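Local atomic coordinates of gram-negative insecticidal protein (Chromobacterium piscinae, PDB entry 6FBM), a protein that kills insects as a bacterial toxin, probably by inserting into membranes and forming pores like other members of the MACPF family. Residues G179-S184 / I234-T239; D72-V77 / S123-H128. All blocks are in the same frame, centred on the assembly; numbering follows the deposited sequence.

Contact 1: residues G179-S184 / I234-T239; sequences GRLDYS and IRLTAT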
loop_
_atom_site.group_PDB
_atom_site.type_symbol
_atom_site.label_atom_id
_atom_site.label_comp_id
_atom_site.label_asym_id
_atom_site.label_seq_id
_atom_site.Cartn_x
_atom_site.Cartn_y
_atom_site.Cartn_z
ATOM N N GLY A 179 16.156 10.948 16.382
ATOM C CA GLY A 179 15.930 9.877 17.356
ATOM C C GLY A 179 17.063 9.740 18.305
ATOM O O GLY A 179 18.204 10.023 17.968
ATOM N N ARG A 180 16.752 9.300 19.508
ATOM C CA ARG A 180 17.740 9.150 20.579
ATOM C C ARG A 180 17.642 7.748 21.129
ATOM O O ARG A 180 16.523 7.249 21.312
ATOM C CB ARG A 180 17.397 10.098 21.712
ATOM C CG ARG A 180 18.461 10.222 22.776
ATOM C CD ARG A 180 18.111 11.298 23.800
ATOM N NE ARG A 180 17.319 10.738 24.885
ATOM C CZ ARG A 180 16.105 11.110 25.285
ATOM N NH1 ARG A 180 15.413 12.079 24.711
ATOM N NH2 ARG A 180 15.564 10.483 26.317
ATOM N N LEU A 181 18.780 7.131 21.446
ATOM C CA LEU A 181 18.771 5.910 22.240
ATOM C C LEU A 181 19.412 6.183 23.580
ATOM O O LEU A 181 20.445 6.838 23.644
ATOM C CB LEU A 181 19.523 4.803 21.525
ATOM C CG LEU A 181 18.893 4.319 20.220
ATOM C CD1 LEU A 181 19.722 3.173 19.680
ATOM C CD2 LEU A 181 17.441 3.891 20.390
ATOM N N ASP A 182 18.770 5.679 24.637
ATOM C CA ASP A 182 19.239 5.759 26.013
ATOM C C ASP A 182 19.575 4.368 26.471
ATOM O O ASP A 182 18.687 3.540 26.662
ATOM C CB ASP A 182 18.146 6.275 26.910
ATOM C CG ASP A 182 17.882 7.745 26.709
ATOM O OD1 ASP A 182 18.627 8.369 25.967
ATOM O OD2 ASP A 182 16.908 8.283 27.268
ATOM N N TYR A 183 20.868 4.088 26.625
ATOM C CA TYR A 183 21.343 2.816 27.125
ATOM C C TYR A 183 21.637 3.080 28.567
ATOM O O TYR A 183 22.668 3.666 28.906
ATOM C CB TYR A 183 22.591 2.437 26.342
ATOM C CG TYR A 183 23.204 1.083 26.638
ATOM C CD1 TYR A 183 22.595 -0.085 26.223
ATOM C CD2 TYR A 183 24.441 0.996 27.236
ATOM C CE1 TYR A 183 23.187 -1.303 26.472
ATOM C CE2 TYR A 183 25.041 -0.225 27.460
ATOM C CZ TYR A 183 24.415 -1.369 27.074
ATOM O OH TYR A 183 25.021 -2.569 27.304
ATOM N N SER A 184 20.711 2.689 29.428
ATOM C CA SER A 184 20.828 3.014 30.858
ATOM C C SER A 184 21.173 1.777 31.681
ATOM O O SER A 184 20.579 0.702 31.487
ATOM C CB SER A 184 19.549 3.684 31.368
ATOM O OG SER A 184 18.480 2.772 31.399
ATOM N N ILE A 234 20.194 -3.434 32.591
ATOM C CA ILE A 234 20.388 -2.623 31.405
ATOM C C ILE A 234 19.046 -2.454 30.685
ATOM O O ILE A 234 18.321 -3.417 30.463
ATOM C CB ILE A 234 21.456 -3.263 30.487
ATOM C CG1 ILE A 234 22.800 -3.246 31.206
ATOM C CG2 ILE A 234 21.618 -2.465 29.179
ATOM C CD1 ILE A 234 23.952 -3.861 30.421
ATOM N N ARG A 235 18.737 -1.212 30.323
ATOM C CA ARG A 235 17.581 -0.899 29.483
ATOM C C ARG A 235 17.999 -0.058 28.290
ATOM O O ARG A 235 19.005 0.674 28.342
ATOM C CB ARG A 235 16.525 -0.167 30.304
ATOM C CG ARG A 235 15.824 -1.071 31.297
ATOM C CD ARG A 235 14.989 -0.296 32.271
ATOM N NE ARG A 235 14.216 -1.141 33.179
ATOM C CZ ARG A 235 13.321 -0.687 34.070
ATOM N NH1 ARG A 235 13.106 0.620 34.216
ATOM N NH2 ARG A 235 12.661 -1.540 34.856
ATOM N N LEU A 236 17.236 -0.204 27.212
ATOM C CA LEU A 236 17.385 0.608 26.017
ATOM C C LEU A 236 16.039 1.291 25.727
ATOM O O LEU A 236 15.058 0.611 25.469
ATOM C CB LEU A 236 17.798 -0.264 24.841
ATOM C CG LEU A 236 18.151 0.490 23.566
ATOM C CD1 LEU A 236 19.312 1.438 23.776
ATOM C CD2 LEU A 236 18.508 -0.525 22.495
ATOM N N THR A 237 16.001 2.623 25.802
ATOM C CA THR A 237 14.801 3.394 25.518
ATOM C C THR A 237 15.042 4.313 24.319
ATOM O O THR A 237 16.066 5.005 24.239
ATOM C CB THR A 237 14.394 4.228 26.735
ATOM O OG1 THR A 237 14.227 3.359 27.845
ATOM C CG2 THR A 237 13.054 4.906 26.525
ATOM N N ALA A 238 14.089 4.313 23.393
ATOM C CA ALA A 238 14.197 5.091 22.173
ATOM C C ALA A 238 13.237 6.271 22.269
ATOM O O ALA A 238 12.079 6.091 22.606
ATOM C CB ALA A 238 13.869 4.229 20.971
ATOM N N THR A 239 13.721 7.460 21.984
ATOM C CA THR A 239 12.841 8.609 21.818
ATOM C C THR A 239 12.954 8.996 20.367
ATOM O O THR A 239 14.018 9.416 19.931
ATOM C CB THR A 239 13.250 9.784 22.712
ATOM O OG1 THR A 239 13.295 9.332 24.050
ATOM C CG2 THR A 239 12.249 10.876 22.634
HETATM O O HOH W 1 15.184 7.651 25.014
#
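R180 runs alongside T239 at one end of a regular antiparallel pair. From R180, CB sits near T239 O, CG stands anti to the backbone N (chi1 -170°), and the bend at chi3 (89°) turns NE toward D182, two residues on. There NE bonds D182 OD1 at 2.9 Å and NH2 bonds D182 OD2 at 2.7 Å, a side-on, two-nitrogen salt bridge that reaches both carboxylate oxygens on their syn sides and should hold the guanidinium against rotation. CZ passes T239 OG1 at 3.5 Å; that hydroxyl oxygen lies over one face of the group, offset toward the rim, and its 3.4 Å approach to NH2 is too bent for a hydrogen bond. The tip NH1 packs on T239 CB at 3.7 Å and donates to M273 O, with weaker bonds to the carbonyls of Y29 and A30. A water completes the cluster, 2.7 Å from T239 OG1, with weak bonds to D182 OD2 and T237 O.

Beneath these groups run two antiparallel neighbours of the MACPF sheet, 232-239 pairing only with 179-187 in this chain, with helices 198-209 and 220-230 between them in sequence; in relatives such an insert is thought to unfurl into membrane-spanning hairpins. R180, D182 and S184 form hydrogen-bonded pairs with T239, T237 and R235, by two backbone bonds each.

The opposite sheet face is greasy. L181 CD2 meets A238 CB at 3.6 Å, and L236 CD1 lies nearest D182 O and touches the CB atoms of L181 and Y183 more loosely. The Y183 ring, CG anti to its N, crosses I234 obliquely, CE1 being 3.3 Å from I234 CG2, while its hydroxyl hydrogen-bonds S205. Helices 246-250 and 255-269 cover this face, W262 touching both L181 and A238.

Contact 2: residues D72-V77 / S123-H128; sequences DFKQDV and STREAH
D76 and R125 form a salt bridge across these antiparallel strands. R125 NH1 runs 2.7 Å to D76 OD2, nearly straight at 171°, with the oxygen in the guanidinium plane but the nitrogen well above the carboxylate plane. The same NH1 also donates to S123 OG at 3.1 Å, so two acceptors share one nitrogen and fix the turn of the group. K74 comes over a face of this guanidinium: its CB lies there, while CD is 3.7 Å from NH2.

On the other sheet face Q75 and T124 run abreast. Q75 NE2 reaches T124 OG1 at 2.8 Å, in the plane of its own amide, and has a second acceptor in S199 O. T124 turns its CG2 the other way, anti to the backbone N, to 3.5 Å from F73 CZ.

Toward D72 the side chains contribute less than the backbone ladder. Two backbone bonds join D72 to A127, but between their side chains the nearest approach is CB to CB, 4.3 Å, and the K74 chain bends away to a salt bridge with D274. Every residue of 72-77 keeps some exposure, whereas 123-127 is buried. F73, Q75 and T124 face helix 198-209, D76 and S123 touch helix 81-88, and strand 179-187 pairs with 123-128 along its far edge.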
loop_
_atom_site.group_PDB
_atom_site.type_symbol
_atom_site.label_atom_id
_atom_site.label_comp_id
_atom_site.label_asym_id
_atom_site.label_seq_id
_atom_site.Cartn_x
_atom_site.Cartn_y
_atom_site.Cartn_z
ATOM N N ASP A 72 25.245 13.118 18.605
ATOM C CA ASP A 72 25.782 13.610 19.884
ATOM C C ASP A 72 25.787 12.417 20.812
ATOM O O ASP A 72 24.780 11.722 20.983
ATOM C CB ASP A 72 24.952 14.767 20.480
ATOM C CG ASP A 72 25.208 16.120 19.763
ATOM O OD1 ASP A 72 26.389 16.341 19.397
ATOM O OD2 ASP A 72 24.250 16.953 19.564
ATOM N N PHE A 73 26.937 12.169 21.421
ATOM C CA PHE A 73 27.094 11.105 22.390
ATOM C C PHE A 73 27.264 11.731 23.770
ATOM O O PHE A 73 28.072 12.615 23.951
ATOM C CB PHE A 73 28.309 10.286 22.018
ATOM C CG PHE A 73 28.492 9.087 22.867
ATOM C CD1 PHE A 73 27.814 7.910 22.575
ATOM C CD2 PHE A 73 29.351 9.131 23.977
ATOM C CE1 PHE A 73 27.980 6.792 23.375
ATOM C CE2 PHE A 73 29.524 8.018 24.789
ATOM C CZ PHE A 73 28.833 6.853 24.492
ATOM N N LYS A 74 26.491 11.279 24.741
ATOM C CA LYS A 74 26.511 11.868 26.088
ATOM C C LYS A 74 26.424 10.773 27.121
ATOM O O LYS A 74 25.679 9.822 26.936
ATOM C CB LYS A 74 25.326 12.788 26.303
ATOM C CG LYS A 74 25.559 14.223 25.857
ATOM C CD LYS A 74 24.330 15.113 26.009
ATOM C CE LYS A 74 23.400 15.269 24.789
ATOM N NZ LYS A 74 23.170 16.656 24.290
ATOM N N GLN A 75 27.164 10.924 28.214
ATOM C CA GLN A 75 27.055 10.025 29.363
ATOM C C GLN A 75 26.903 10.798 30.658
ATOM O O GLN A 75 27.648 11.731 30.928
ATOM C CB GLN A 75 28.275 9.135 29.459
ATOM C CG GLN A 75 28.358 8.091 28.346
ATOM C CD GLN A 75 29.475 7.118 28.594
ATOM O OE1 GLN A 75 30.634 7.518 28.689
ATOM N NE2 GLN A 75 29.134 5.837 28.725
ATOM N N ASP A 76 25.928 10.398 31.459
ATOM C CA ASP A 76 25.845 10.822 32.848
ATOM C C ASP A 76 26.028 9.587 33.678
ATOM O O ASP A 76 25.251 8.659 33.572
ATOM C CB ASP A 76 24.500 11.468 33.147
ATOM C CG ASP A 76 24.248 12.695 32.280
ATOM O OD1 ASP A 76 25.152 13.570 32.171
ATOM O OD2 ASP A 76 23.149 12.746 31.698
ATOM N N VAL A 77 27.090 9.585 34.476
ATOM C CA VAL A 77 27.502 8.436 35.266
ATOM C C VAL A 77 27.798 8.875 36.693
ATOM O O VAL A 77 28.453 9.892 36.931
ATOM C CB VAL A 77 28.751 7.777 34.658
ATOM C CG1 VAL A 77 29.223 6.612 35.502
ATOM C CG2 VAL A 77 28.454 7.319 33.238
ATOM N N SER A 123 23.653 6.689 32.238
ATOM C CA SER A 123 22.834 6.903 31.051
ATOM C C SER A 123 23.781 7.178 29.912
ATOM O O SER A 123 24.490 8.186 29.927
ATOM C CB SER A 123 21.890 8.075 31.262
ATOM O OG SER A 123 21.316 8.521 30.033
ATOM N N THR A 124 23.812 6.284 28.931
ATOM C CA THR A 124 24.626 6.473 27.758
ATOM C C THR A 124 23.657 6.750 26.613
ATOM O O THR A 124 22.926 5.851 26.202
ATOM C CB THR A 124 25.478 5.236 27.518
ATOM O OG1 THR A 124 26.429 5.116 28.580
ATOM C CG2 THR A 124 26.219 5.344 26.212
ATOM N N ARG A 125 23.672 7.998 26.119
ATOM C CA ARG A 125 22.699 8.480 25.139
ATOM C C ARG A 125 23.373 8.828 23.832
ATOM O O ARG A 125 24.381 9.540 23.790
ATOM C CB ARG A 125 21.937 9.705 25.641
ATOM C CG ARG A 125 21.361 9.549 27.040
ATOM C CD ARG A 125 20.303 10.608 27.382
ATOM N NE ARG A 125 20.882 11.944 27.496
ATOM C CZ ARG A 125 21.590 12.364 28.548
ATOM N NH1 ARG A 125 21.818 11.571 29.626
ATOM N NH2 ARG A 125 22.092 13.595 28.521
ATOM N N GLU A 126 22.819 8.289 22.755
ATOM C CA GLU A 126 23.281 8.618 21.438
ATOM C C GLU A 126 22.130 9.286 20.743
ATOM O O GLU A 126 21.119 8.647 20.438
ATOM C CB GLU A 126 23.734 7.385 20.691
ATOM C CG GLU A 126 24.364 7.739 19.369
ATOM C CD GLU A 126 24.886 6.552 18.642
ATOM O OE1 GLU A 126 26.081 6.608 18.323
ATOM O OE2 GLU A 126 24.130 5.596 18.382
ATOM N N ALA A 127 22.297 10.571 20.491
ATOM C CA ALA A 127 21.248 11.394 19.914
ATOM C C ALA A 127 21.554 11.561 18.423
ATOM O O ALA A 127 22.629 12.058 18.051
ATOM C CB ALA A 127 21.188 12.740 20.614
ATOM N N HIS A 128 20.623 11.107 17.574
ATOM C CA HIS A 128 20.779 11.211 16.135
ATOM C C HIS A 128 19.986 12.433 15.692
ATOM O O HIS A 128 18.808 12.336 15.400
ATOM C CB HIS A 128 20.303 9.933 15.477
ATOM C CG HIS A 128 21.175 8.747 15.777
ATOM N ND1 HIS A 128 21.898 8.089 14.795
ATOM C CD2 HIS A 128 21.488 8.138 16.944
ATOM C CE1 HIS A 128 22.596 7.113 15.351
ATOM N NE2 HIS A 128 22.361 7.120 16.650
#

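In the fold
Contacts 1 and 2 are neighbouring pairings of one MACPF sheet, their centres about 9 Å apart, joined where strand 179-187 lies against strand 120-134. G179 O to H128 N and Y183 N to T124 O, each 2.7 Å, are probable hydrogen bonds across that seam, and R125 CD packs on D182 OD1. Contact 1 is the more buried, with apolar residues under helices on one face and charges paired within a single strand on the other. In contact 2 the arginine-aspartate bridge instead crosses between strands, and 72-77 is partly exposed. Helix 198-209 meets both: S205 OG is hydrogen-bonded to Y183 OH, and S199 O accepts from Q75 NE2.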